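Local coordinates for protein cDNA FLJ56608, highly similar to Homo sapiens chloride channel, calcium activated, family member 1 (CLCA1), mRNA (Homo sapiens, PDB 6PYO) that may mediate calcium-activated chloride conductance and regulate mucus production by goblet cells, represented here by its calcium-binding von Willebrand factor type A domain, at residues G22-R27 with D114-T119; E60-N65 with D71-R76; T96-R99 with P103-G106; G122-V127 with S151-G156; I134-L139 with Q145-L150. One frame throughout, in Å; residues are numbered along the deposited sequence.

Contact 1: G22-R27 with D114-T119; sequences GNRLNR and DGEDNT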
# COMPACT_ATOMS: atom_id res chain seq x y z
N GLY A 22 7.05 -18.03 -6.68
CA GLY A 22 6.36 -18.76 -5.63
C GLY A 22 4.90 -18.38 -5.55
O GLY A 22 4.18 -18.33 -6.56
N ASN A 23 4.44 -18.11 -4.33
CA ASN A 23 3.06 -17.74 -4.07
C ASN A 23 2.93 -16.29 -3.65
O ASN A 23 1.94 -15.91 -3.03
CB ASN A 23 2.48 -18.64 -2.99
CG ASN A 23 2.25 -20.06 -3.47
OD1 ASN A 23 1.56 -20.28 -4.47
ND2 ASN A 23 2.84 -21.02 -2.78
N ARG A 24 3.93 -15.46 -3.98
CA ARG A 24 3.96 -14.11 -3.45
C ARG A 24 2.69 -13.36 -3.79
O ARG A 24 2.13 -12.67 -2.93
CB ARG A 24 5.17 -13.35 -3.98
CG ARG A 24 6.46 -13.97 -3.58
CD ARG A 24 7.61 -13.28 -4.24
NE ARG A 24 8.86 -13.94 -3.90
CZ ARG A 24 10.06 -13.45 -4.14
NH1 ARG A 24 10.23 -12.26 -4.72
NH2 ARG A 24 11.11 -14.14 -3.76
N LEU A 25 2.24 -13.46 -5.03
CA LEU A 25 1.06 -12.71 -5.43
C LEU A 25 -0.19 -13.24 -4.75
O LEU A 25 -1.06 -12.46 -4.36
CB LEU A 25 0.93 -12.73 -6.95
CG LEU A 25 -0.09 -11.73 -7.49
CD1 LEU A 25 0.34 -10.32 -7.28
CD2 LEU A 25 -0.30 -12.00 -8.98
N ASN A 26 -0.29 -14.57 -4.59
CA ASN A 26 -1.40 -15.14 -3.82
C ASN A 26 -1.38 -14.65 -2.37
O ASN A 26 -2.42 -14.34 -1.81
CB ASN A 26 -1.34 -16.67 -3.86
CG ASN A 26 -1.98 -17.26 -5.10
OD1 ASN A 26 -2.92 -16.70 -5.68
ND2 ASN A 26 -1.46 -18.41 -5.53
N ARG A 27 -0.19 -14.58 -1.76
CA ARG A 27 -0.12 -14.08 -0.39
C ARG A 27 -0.49 -12.60 -0.33
O ARG A 27 -1.17 -12.17 0.61
CB ARG A 27 1.28 -14.31 0.17
CG ARG A 27 1.46 -15.73 0.70
CD ARG A 27 2.91 -15.99 1.14
NE ARG A 27 3.69 -16.61 0.07
CZ ARG A 27 4.88 -16.18 -0.33
NH1 ARG A 27 5.46 -15.16 0.27
NH2 ARG A 27 5.51 -16.80 -1.33
N ASP A 114 7.39 -7.73 -2.23
CA ASP A 114 8.55 -8.56 -1.91
C ASP A 114 9.78 -7.74 -1.53
O ASP A 114 10.77 -8.29 -1.05
CB ASP A 114 8.90 -9.55 -3.06
CG ASP A 114 9.24 -8.90 -4.38
OD1 ASP A 114 9.74 -7.76 -4.46
OD2 ASP A 114 9.00 -9.58 -5.39
N GLY A 115 9.74 -6.42 -1.73
CA GLY A 115 10.81 -5.56 -1.30
C GLY A 115 12.07 -5.57 -2.14
O GLY A 115 13.05 -4.94 -1.76
N GLU A 116 12.05 -6.22 -3.30
CA GLU A 116 13.22 -6.35 -4.16
C GLU A 116 13.33 -5.10 -5.03
O GLU A 116 13.04 -5.10 -6.23
CB GLU A 116 13.12 -7.62 -4.98
CG GLU A 116 13.17 -8.81 -4.08
CD GLU A 116 12.88 -10.12 -4.76
OE1 GLU A 116 12.69 -10.09 -5.99
OE2 GLU A 116 12.84 -11.17 -4.05
N ASP A 117 13.77 -4.02 -4.39
CA ASP A 117 13.86 -2.69 -5.00
C ASP A 117 14.97 -1.93 -4.29
O ASP A 117 14.92 -1.76 -3.06
CB ASP A 117 12.53 -1.96 -4.85
CG ASP A 117 12.54 -0.58 -5.49
OD1 ASP A 117 13.60 -0.11 -6.00
OD2 ASP A 117 11.46 0.03 -5.48
N ASN A 118 15.99 -1.50 -5.03
CA ASN A 118 17.16 -0.83 -4.45
C ASN A 118 17.13 0.68 -4.69
O ASN A 118 18.15 1.36 -4.51
CB ASN A 118 18.45 -1.46 -5.00
CG ASN A 118 18.60 -1.32 -6.51
OD1 ASN A 118 17.62 -1.13 -7.23
ND2 ASN A 118 19.83 -1.44 -7.00
N THR A 119 15.98 1.21 -5.08
CA THR A 119 15.84 2.64 -5.30
C THR A 119 14.92 3.31 -4.29
O THR A 119 14.49 4.45 -4.51
CB THR A 119 15.31 2.90 -6.71
OG1 THR A 119 13.88 2.76 -6.73
CG2 THR A 119 15.91 1.90 -7.71
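Arg24 reaches from the first turn of a helix to the carboxylates of Asp114 and Glu116, forming a small salt-bridge network. Its CB points toward the loop without touching it, and the chain then runs extended from CG to NE. Arg24 CD is the first atom to come close, 4.1 Å from Asp114 OD2. At the tip, Arg24 NH1 does nearly all the polar work, donating to Asp114 OD2 at 3.0 Å (N-H...O 136°) and to Glu116 OE2 at 2.9 Å (146°); one nitrogen serves two acids and neither bond is straight. Asp114 OD2 lies near the guanidinium plane, at its edge, whereas Glu116 OE2 is tilted from that plane. Both carboxylates stand almost upright to the guanidinium and are met from above their own planes. Arg24 NH2 is looser, 3.4 Å from Glu116 OE2. Asp114 OD1 accepts from Glu116 N at 3.0 Å in an Asx turn, and its OD2 also bonds Ser18 OG. Ser18, with Ser16 and Thr85, holds the calcium ion of the metal-ion-dependent adhesion site (MIDAS), marked in von Willebrand factor A domains by Asp-x-Ser-x-Ser after the first strand; this is consistent with a second-shell role for Asp114. Arg24 probably offsets the charge of the two neighbouring carboxylates. The contact joins the start of helix 24-39 to the loop between strand 108-113 and helix 124-130.

Contact 2: E60-N65 with D71-R76; sequences ELIQIN and DTLAKR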
# COMPACT_ATOMS: atom_id res chain seq x y z
N GLU A 60 -9.56 5.45 -6.16
CA GLU A 60 -9.50 6.64 -5.36
C GLU A 60 -10.02 6.32 -3.95
O GLU A 60 -10.58 5.25 -3.68
CB GLU A 60 -10.35 7.75 -5.99
CG GLU A 60 -9.99 8.04 -7.44
CD GLU A 60 -8.79 8.97 -7.58
OE1 GLU A 60 -8.66 9.60 -8.66
OE2 GLU A 60 -7.99 9.07 -6.62
N LEU A 61 -9.85 7.26 -3.06
CA LEU A 61 -10.38 7.07 -1.71
C LEU A 61 -11.87 6.82 -1.80
O LEU A 61 -12.62 7.63 -2.36
CB LEU A 61 -10.09 8.29 -0.86
CG LEU A 61 -8.65 8.51 -0.42
CD1 LEU A 61 -8.67 9.71 0.54
CD2 LEU A 61 -8.06 7.26 0.23
N ILE A 62 -12.32 5.68 -1.29
CA ILE A 62 -13.73 5.48 -1.04
C ILE A 62 -13.92 5.06 0.42
O ILE A 62 -13.02 4.52 1.07
CB ILE A 62 -14.36 4.46 -2.00
CG1 ILE A 62 -13.83 3.05 -1.75
CG2 ILE A 62 -14.08 4.81 -3.45
CD1 ILE A 62 -14.95 2.00 -1.85
N GLN A 63 -15.09 5.39 0.95
CA GLN A 63 -15.38 5.16 2.34
C GLN A 63 -16.00 3.77 2.52
O GLN A 63 -16.79 3.31 1.68
CB GLN A 63 -16.31 6.25 2.86
CG GLN A 63 -16.20 6.45 4.37
CD GLN A 63 -17.10 7.52 4.81
OE1 GLN A 63 -18.03 7.87 4.08
NE2 GLN A 63 -16.84 8.10 5.98
N ILE A 64 -15.59 3.07 3.58
CA ILE A 64 -16.12 1.74 3.88
C ILE A 64 -17.35 1.94 4.76
O ILE A 64 -17.21 2.27 5.94
CB ILE A 64 -15.09 0.86 4.59
CG1 ILE A 64 -13.80 0.74 3.78
CG2 ILE A 64 -15.72 -0.55 4.88
CD1 ILE A 64 -14.02 0.37 2.38
N ASN A 65 -18.54 1.75 4.19
CA ASN A 65 -19.78 1.83 4.95
C ASN A 65 -20.66 0.61 4.76
O ASN A 65 -21.66 0.47 5.46
CB ASN A 65 -20.57 3.07 4.55
CG ASN A 65 -19.89 4.32 4.98
OD1 ASN A 65 -19.71 4.58 6.19
ND2 ASN A 65 -19.50 5.12 4.01
N ASP A 71 -16.13 -5.32 -1.03
CA ASP A 71 -16.09 -6.22 -2.18
C ASP A 71 -15.56 -5.52 -3.42
O ASP A 71 -14.79 -6.09 -4.20
CB ASP A 71 -17.49 -6.75 -2.50
CG ASP A 71 -17.82 -8.02 -1.77
OD1 ASP A 71 -16.90 -8.82 -1.54
OD2 ASP A 71 -19.01 -8.21 -1.41
N THR A 72 -16.03 -4.30 -3.67
CA THR A 72 -15.57 -3.60 -4.86
C THR A 72 -14.07 -3.30 -4.78
O THR A 72 -13.38 -3.33 -5.81
CB THR A 72 -16.36 -2.30 -5.06
OG1 THR A 72 -15.84 -1.61 -6.19
CG2 THR A 72 -16.22 -1.40 -3.86
N LEU A 73 -13.54 -3.04 -3.59
CA LEU A 73 -12.09 -2.88 -3.48
C LEU A 73 -11.38 -4.20 -3.66
O LEU A 73 -10.34 -4.28 -4.33
CB LEU A 73 -11.71 -2.26 -2.13
CG LEU A 73 -12.01 -0.77 -2.04
CD1 LEU A 73 -12.11 -0.25 -0.64
CD2 LEU A 73 -10.92 -0.04 -2.79
N ALA A 74 -11.93 -5.28 -3.07
CA ALA A 74 -11.24 -6.57 -3.14
C ALA A 74 -11.18 -7.10 -4.56
O ALA A 74 -10.20 -7.75 -4.94
CB ALA A 74 -11.92 -7.58 -2.21
N LYS A 75 -12.21 -6.84 -5.37
CA LYS A 75 -12.19 -7.29 -6.76
C LYS A 75 -11.09 -6.63 -7.58
O LYS A 75 -10.78 -7.13 -8.67
CB LYS A 75 -13.58 -7.05 -7.39
CG LYS A 75 -14.63 -8.09 -6.93
CD LYS A 75 -16.07 -7.71 -7.27
CE LYS A 75 -17.05 -8.82 -6.85
NZ LYS A 75 -18.48 -8.37 -6.79
N ARG A 76 -10.46 -5.57 -7.08
CA ARG A 76 -9.40 -4.89 -7.81
C ARG A 76 -8.01 -5.30 -7.37
O ARG A 76 -7.03 -4.66 -7.78
CB ARG A 76 -9.55 -3.38 -7.69
CG ARG A 76 -10.91 -2.94 -8.08
CD ARG A 76 -11.11 -1.45 -8.16
NE ARG A 76 -12.51 -1.22 -8.55
CZ ARG A 76 -13.12 -0.04 -8.59
NH1 ARG A 76 -12.47 1.06 -8.26
NH2 ARG A 76 -14.39 0.03 -8.95
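The first torsions of Ile62 and Leu73 bring their ends together: Ile62 places CG1 between its backbone N and carbonyl carbon (chi1 68°), while Leu73 keeps CG beside its backbone N (chi1 -75°). The two side chains reach toward each other tip to tip, with Ile62 CD1 3.8 Å from Leu73 CD1 and 4.0 Å from Leu73 CG. Ile64 adds a second branch. Its bond from CA to CB runs alongside the helix rather than at it, but the end of the chain bends inward at chi2 (-50°) and brings Ile64 CD1 within 3.6 Å of Leu73 CD1, crossing the leucine at a slant. Leu73 CD1 is thus gripped by two isoleucine methyls, from residues two apart along the chain. At the margin, Thr72 contributes through carbon: Thr72 CG2 lies 4.1 Å from Ile62 CD1. The contact belongs to the outermost strand of the von Willebrand factor A domain's sheet, where the end of strand 55-63 meets helix 67-74, which follows it in sequence. Leu73 is buried and packs further on Val46 and Met48 of strand 45-51 and on Leu36 of helix 24-39, while Ile64 also leans on Val46. Since all the touching atoms are carbon, cohesion probably comes from dispersion and the exclusion of water; nothing here demands a precise bond angle, and the fit rests on the shapes of the three branched side chains.

Contact 3: T96-R99 with P103-G106; sequences TVIR and PTDG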
# COMPACT_ATOMS: atom_id res chain seq x y z
N THR A 96 -0.70 11.17 -3.80
CA THR A 96 -1.62 11.91 -4.67
C THR A 96 -3.06 11.47 -4.46
O THR A 96 -3.99 12.29 -4.47
CB THR A 96 -1.22 11.69 -6.14
OG1 THR A 96 0.18 11.94 -6.27
CG2 THR A 96 -1.98 12.62 -7.05
N VAL A 97 -3.27 10.16 -4.27
CA VAL A 97 -4.63 9.67 -4.09
C VAL A 97 -5.21 10.27 -2.82
O VAL A 97 -6.35 10.75 -2.80
CB VAL A 97 -4.65 8.13 -4.07
CG1 VAL A 97 -5.95 7.61 -3.41
CG2 VAL A 97 -4.45 7.57 -5.51
N ILE A 98 -4.40 10.31 -1.76
CA ILE A 98 -4.90 10.79 -0.48
C ILE A 98 -5.16 12.27 -0.56
O ILE A 98 -6.23 12.76 -0.17
CB ILE A 98 -3.91 10.46 0.64
CG1 ILE A 98 -3.89 8.94 0.86
CG2 ILE A 98 -4.38 11.15 1.91
CD1 ILE A 98 -2.65 8.47 1.59
N ARG A 99 -4.19 13.01 -1.10
CA ARG A 99 -4.26 14.45 -1.18
C ARG A 99 -5.32 14.95 -2.11
O ARG A 99 -5.51 16.18 -2.17
CB ARG A 99 -2.92 15.04 -1.63
CG ARG A 99 -1.87 14.94 -0.57
CD ARG A 99 -0.47 15.23 -1.08
NE ARG A 99 0.46 15.14 0.04
CZ ARG A 99 1.73 14.76 -0.07
NH1 ARG A 99 2.22 14.42 -1.27
NH2 ARG A 99 2.49 14.71 1.02
N PRO A 103 -4.99 15.76 3.87
CA PRO A 103 -3.54 15.66 4.13
C PRO A 103 -3.10 14.23 4.37
O PRO A 103 -3.88 13.35 4.75
CB PRO A 103 -3.33 16.51 5.39
CG PRO A 103 -4.71 17.02 5.81
CD PRO A 103 -5.74 16.29 5.02
N THR A 104 -1.81 13.99 4.14
CA THR A 104 -1.21 12.68 4.36
C THR A 104 -0.72 12.50 5.79
O THR A 104 -0.58 11.36 6.24
CB THR A 104 -0.05 12.46 3.38
OG1 THR A 104 0.76 13.64 3.32
CG2 THR A 104 -0.58 12.15 2.01
N ASP A 105 -0.51 13.58 6.53
CA ASP A 105 -0.04 13.45 7.93
C ASP A 105 -1.06 12.67 8.77
O ASP A 105 -2.20 13.10 8.95
CB ASP A 105 0.20 14.84 8.53
CG ASP A 105 1.26 14.83 9.67
OD1 ASP A 105 1.41 13.81 10.41
OD2 ASP A 105 1.94 15.88 9.84
N GLY A 106 -0.64 11.54 9.29
CA GLY A 106 -1.52 10.64 10.00
C GLY A 106 -2.34 9.70 9.13
O GLY A 106 -3.09 8.89 9.68
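Thr104 faces both Ile98 and Arg99, and the two halves of the contact differ sharply. The tight half is buried and mostly apolar. Ile98 points its CG2 at the loop, where it meets Thr104 CG2 at 3.9 Å and the carbonyl oxygen of Pro103 at 3.6 Å, the side chains of Ile98 and Thr104 crossing at about a right angle. On the outer half, exposed Arg99 runs extended from CG to NE past the threonine. Thr104 CG2 lies over one face of its guanidinium, 3.7 Å from Arg99 NE. A weak hydrogen bond runs from Arg99 NH2 to Thr104 OG1 (3.1 Å, N-H...O 128°). The stronger polar partner of that hydroxyl is Ser130 O, beyond both segments. Chi1 of 44° divides the threonine's labour, leaving CG2 beside its backbone N to touch the helix while OG1 faces its polar partners. The contact closes the helix-to-strand connection of the von Willebrand factor A domain between helix 87-99 and strand 108-113. Chemically, the side chains bring little polar strength to it: the bent arginine bond is marginal, Pro103 O is buried against a methyl and has no hydrogen-bonding partner, and the central element is a threonine that serves as a hydrocarbon on one branch and a hydrogen-bonding group on the other.

Contact 4: G122-V127 with S151-G156; sequences GCFNEV and SKMTGG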
# COMPACT_ATOMS: atom_id res chain seq x y z
N GLY A 122 15.13 6.93 -2.74
CA GLY A 122 14.78 8.06 -3.56
C GLY A 122 13.51 8.77 -3.15
O GLY A 122 13.27 9.89 -3.63
N CYS A 123 12.66 8.16 -2.32
CA CYS A 123 11.48 8.88 -1.85
C CYS A 123 11.51 9.17 -0.35
O CYS A 123 10.56 9.77 0.17
CB CYS A 123 10.19 8.12 -2.21
SG CYS A 123 10.13 6.32 -1.91
N PHE A 124 12.58 8.79 0.35
CA PHE A 124 12.70 9.04 1.78
C PHE A 124 12.23 10.45 2.17
O PHE A 124 11.31 10.61 3.00
CB PHE A 124 14.15 8.81 2.19
CG PHE A 124 14.48 7.37 2.49
CD1 PHE A 124 13.50 6.39 2.45
CD2 PHE A 124 15.77 7.01 2.83
CE1 PHE A 124 13.81 5.07 2.74
CE2 PHE A 124 16.07 5.69 3.12
CZ PHE A 124 15.10 4.72 3.08
N ASN A 125 12.82 11.46 1.57
CA ASN A 125 12.42 12.84 1.84
C ASN A 125 10.91 13.01 1.73
O ASN A 125 10.24 13.42 2.68
CB ASN A 125 13.15 13.79 0.88
CG ASN A 125 12.81 15.25 1.13
OD1 ASN A 125 13.12 15.80 2.19
ND2 ASN A 125 12.16 15.89 0.15
N GLU A 126 10.35 12.69 0.56
CA GLU A 126 8.91 12.87 0.35
C GLU A 126 8.12 12.12 1.41
O GLU A 126 7.12 12.64 1.94
CB GLU A 126 8.51 12.37 -1.05
CG GLU A 126 9.09 13.14 -2.20
CD GLU A 126 9.11 12.31 -3.48
OE1 GLU A 126 10.08 11.55 -3.69
OE2 GLU A 126 8.16 12.42 -4.27
N VAL A 127 8.58 10.92 1.75
CA VAL A 127 7.90 10.10 2.74
C VAL A 127 7.95 10.79 4.10
O VAL A 127 6.92 10.96 4.78
CB VAL A 127 8.52 8.70 2.79
CG1 VAL A 127 8.25 8.05 4.11
CG2 VAL A 127 7.96 7.87 1.62
N SER A 151 9.11 1.68 7.21
CA SER A 151 8.30 1.55 8.42
C SER A 151 8.92 2.29 9.61
O SER A 151 8.25 3.08 10.31
CB SER A 151 8.11 0.08 8.77
OG SER A 151 7.26 -0.55 7.85
N LYS A 152 10.19 2.02 9.90
CA LYS A 152 10.81 2.58 11.10
C LYS A 152 10.72 4.10 11.13
O LYS A 152 10.48 4.69 12.18
CB LYS A 152 12.26 2.13 11.20
CG LYS A 152 12.39 0.71 11.70
CD LYS A 152 13.83 0.34 12.03
CE LYS A 152 13.87 -0.64 13.21
NZ LYS A 152 12.88 -1.75 13.07
N MET A 153 10.88 4.75 9.99
CA MET A 153 10.94 6.21 10.00
C MET A 153 9.57 6.87 9.99
O MET A 153 9.50 8.11 10.02
CB MET A 153 11.72 6.72 8.80
CG MET A 153 10.99 6.47 7.48
SD MET A 153 12.04 6.44 6.01
CE MET A 153 12.12 8.16 5.62
N THR A 154 8.50 6.10 9.88
CA THR A 154 7.16 6.67 9.83
C THR A 154 6.28 6.17 10.95
O THR A 154 5.14 6.63 11.06
CB THR A 154 6.47 6.36 8.50
OG1 THR A 154 6.35 4.94 8.37
CG2 THR A 154 7.23 6.91 7.38
N GLY A 155 6.77 5.23 11.76
CA GLY A 155 6.02 4.68 12.85
C GLY A 155 5.15 3.51 12.46
O GLY A 155 4.28 3.12 13.25
N GLY A 156 5.35 2.95 11.25
CA GLY A 156 4.47 1.92 10.74
C GLY A 156 4.84 0.58 11.28
O GLY A 156 5.91 0.41 11.84
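The Phe124 ring meets Met153 in a Met-aromatic contact: Met153 SD sits obliquely, nearest the CD1 and CE1 atoms of the ring, 4.3 Å from the Phe124 ring centroid and 28° off the normal. Between the two side chains the nearest atoms are Phe124 CD1 and Met153 SD, 3.8 Å apart. Beyond the two segments, the phenylalanine also touches Glu146 and Leu150, so helix 145-152 lies against it as well. The methionine crosses it at about a right angle, and a bend at chi3 (-85°) folds its methyl back toward the opposing helix, with Met153 CE 3.7 Å from Phe124 O and 4.2 Å from Val127 CG1. One turn on from Phe124, Val127 meets the residue after Met153: Val127 CG1 packs on Thr154 CG2 at 3.6 Å. Thr154 OG1 hydrogen-bonds Leu150 O and Ile134 N, which fixes the rotation of the side chain and so the place of its CG2. Replacing Phe124 with an alanine would probably leave Met153 SD without its aromatic partner and set the flexible thioether free to turn. Helix 124-130 is thereby packed on the C-terminal end of helix 145-152 and the turn after it; it is also tied to helix 87-99 by the Cys88-Cys123 disulfide and by Val127 packing on Leu91 and Phe95, while Ile134 of strand 133-138 touches Val127 too.

Contact 5: I134-L139 with Q145-L150; sequences IHTVAL and QELEEL
Thr136 and Leu147 slide past each other in opposite directions, the threonine reaching out from the strand while the leucine reaches in from the helix. Leu147 starts out alongside the strand, but with CG anti to its backbone N (chi1 -175°) the end of the side chain swings onto it. The fork then divides: Leu147 CD1 lies 3.8 Å from Thr136 CG2, and Leu147 CD2 rests 3.9 Å from Ala138 CB. Thr136 CG2 also comes within 3.7 Å of the carbonyl oxygen of Leu147, so this methyl touches both the backbone and the side chain of the same residue. The threonine hydroxyl has a different task and bonds Ser151 OG, one residue beyond the helical segment. At the other end, Ile134 and Leu150 lie askew to each other, their closest side-chain atoms being Ile134 CD1 and Leu150 CD2 at 4.1 Å; this is a looser meeting than that at Leu147. The alternate residues Ile134, Thr136 and Ala138 thus form one row on the strand face turned to the helix. An alanine in place of Leu147 would probably open a gap beside Thr136 and Ala138 and take away the leucine methyls that pack on them. The axes of the two segments approach to 8.1 Å at 145°, roughly antiparallel, as suits the return leg of a beta-alpha-beta unit made of strand 133-138, helix 145-152 and strand 158-159. Leu147 reaches on to Leu111 and Thr113 of strand 108-113, so helix 145-152 lies across two parallel strands.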
# COMPACT_ATOMS: atom_id res chain seq x y z
N ILE A 134 3.75 4.29 7.18
CA ILE A 134 3.90 3.22 6.21
C ILE A 134 4.03 1.88 6.94
O ILE A 134 5.04 1.61 7.60
CB ILE A 134 5.09 3.47 5.27
CG1 ILE A 134 4.94 4.80 4.54
CG2 ILE A 134 5.15 2.39 4.23
CD1 ILE A 134 6.25 5.39 4.07
N HIS A 135 3.00 1.04 6.83
CA HIS A 135 3.05 -0.36 7.21
C HIS A 135 3.59 -1.14 6.02
O HIS A 135 3.16 -0.92 4.88
CB HIS A 135 1.66 -0.87 7.57
CG HIS A 135 0.92 0.01 8.54
ND1 HIS A 135 1.32 0.18 9.85
CD2 HIS A 135 -0.22 0.73 8.40
CE1 HIS A 135 0.48 0.99 10.47
NE2 HIS A 135 -0.44 1.37 9.60
N THR A 136 4.53 -2.04 6.28
CA THR A 136 5.13 -2.87 5.24
C THR A 136 4.88 -4.34 5.57
O THR A 136 5.01 -4.75 6.72
CB THR A 136 6.64 -2.58 5.09
OG1 THR A 136 7.32 -2.83 6.33
CG2 THR A 136 6.87 -1.14 4.70
N VAL A 137 4.45 -5.09 4.57
CA VAL A 137 4.37 -6.54 4.62
C VAL A 137 5.34 -7.05 3.55
O VAL A 137 5.14 -6.83 2.34
CB VAL A 137 2.96 -7.06 4.39
CG1 VAL A 137 2.89 -8.55 4.74
CG2 VAL A 137 1.95 -6.31 5.26
N ALA A 138 6.42 -7.69 4.01
CA ALA A 138 7.42 -8.27 3.13
C ALA A 138 6.94 -9.64 2.68
O ALA A 138 6.67 -10.50 3.52
CB ALA A 138 8.76 -8.37 3.85
N LEU A 139 6.78 -9.85 1.38
CA LEU A 139 6.22 -11.10 0.88
C LEU A 139 7.28 -12.03 0.31
O LEU A 139 6.98 -13.16 -0.07
CB LEU A 139 5.14 -10.78 -0.18
CG LEU A 139 3.97 -10.02 0.46
CD1 LEU A 139 3.09 -9.36 -0.54
CD2 LEU A 139 3.16 -10.97 1.36
N GLN A 145 16.78 -3.48 2.69
CA GLN A 145 16.72 -2.90 4.04
C GLN A 145 15.90 -1.60 4.10
O GLN A 145 15.25 -1.31 5.12
CB GLN A 145 18.14 -2.65 4.56
CG GLN A 145 18.25 -1.82 5.85
CD GLN A 145 17.75 -2.55 7.10
OE1 GLN A 145 17.57 -3.77 7.10
NE2 GLN A 145 17.52 -1.80 8.17
N GLU A 146 15.85 -0.86 3.00
CA GLU A 146 15.04 0.35 2.93
C GLU A 146 13.53 0.11 3.15
O GLU A 146 12.84 1.05 3.55
CB GLU A 146 15.28 1.03 1.58
CG GLU A 146 16.63 1.74 1.46
CD GLU A 146 17.74 0.84 0.93
OE1 GLU A 146 17.58 -0.40 0.94
OE2 GLU A 146 18.77 1.38 0.49
N LEU A 147 13.01 -1.11 2.94
CA LEU A 147 11.61 -1.42 3.22
C LEU A 147 11.31 -1.27 4.71
O LEU A 147 10.44 -0.47 5.13
CB LEU A 147 11.32 -2.84 2.73
CG LEU A 147 9.87 -3.32 2.81
CD1 LEU A 147 9.08 -2.41 1.89
CD2 LEU A 147 9.61 -4.76 2.51
N GLU A 148 12.05 -2.04 5.53
CA GLU A 148 12.03 -1.84 6.97
C GLU A 148 12.19 -0.37 7.31
O GLU A 148 11.43 0.18 8.11
CB GLU A 148 13.13 -2.67 7.65
CG GLU A 148 13.37 -2.29 9.14
CD GLU A 148 14.52 -3.07 9.81
OE1 GLU A 148 14.28 -4.21 10.29
OE2 GLU A 148 15.66 -2.54 9.86
N GLU A 149 13.17 0.29 6.71
CA GLU A 149 13.38 1.68 7.09
C GLU A 149 12.18 2.56 6.76
O GLU A 149 11.93 3.55 7.45
CB GLU A 149 14.66 2.24 6.45
CG GLU A 149 15.96 1.64 7.05
CD GLU A 149 16.09 1.79 8.57
OE1 GLU A 149 15.94 2.93 9.07
OE2 GLU A 149 16.34 0.77 9.25
N LEU A 150 11.44 2.24 5.69
CA LEU A 150 10.19 2.95 5.44
C LEU A 150 9.28 2.89 6.66
O LEU A 150 8.71 3.90 7.08
CB LEU A 150 9.46 2.37 4.23
CG LEU A 150 9.98 2.74 2.85
CD1 LEU A 150 9.19 1.98 1.78
CD2 LEU A 150 9.90 4.23 2.60

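From the N terminus, the first loop opens at residues 22-27 and is closed 87 residues later by contact 1, near a calcium site. Nested within it are two short closures in series: contact 2, joining the edge strand to helix 67-74, and contact 3, at the end of helix 87-99. These two touch through Leu61 with Val97 and Ile98. After contact 1 closes, contact 4 opens at 122-127 and closes at 151-156, enclosing contact 5; both use helix 145-152. No pair of loops crosses. Contact 5 also meets contact 1, Leu139 lying against Arg24 and Arg27, while contacts 2 and 5 secure helices near opposite ends of one sheet.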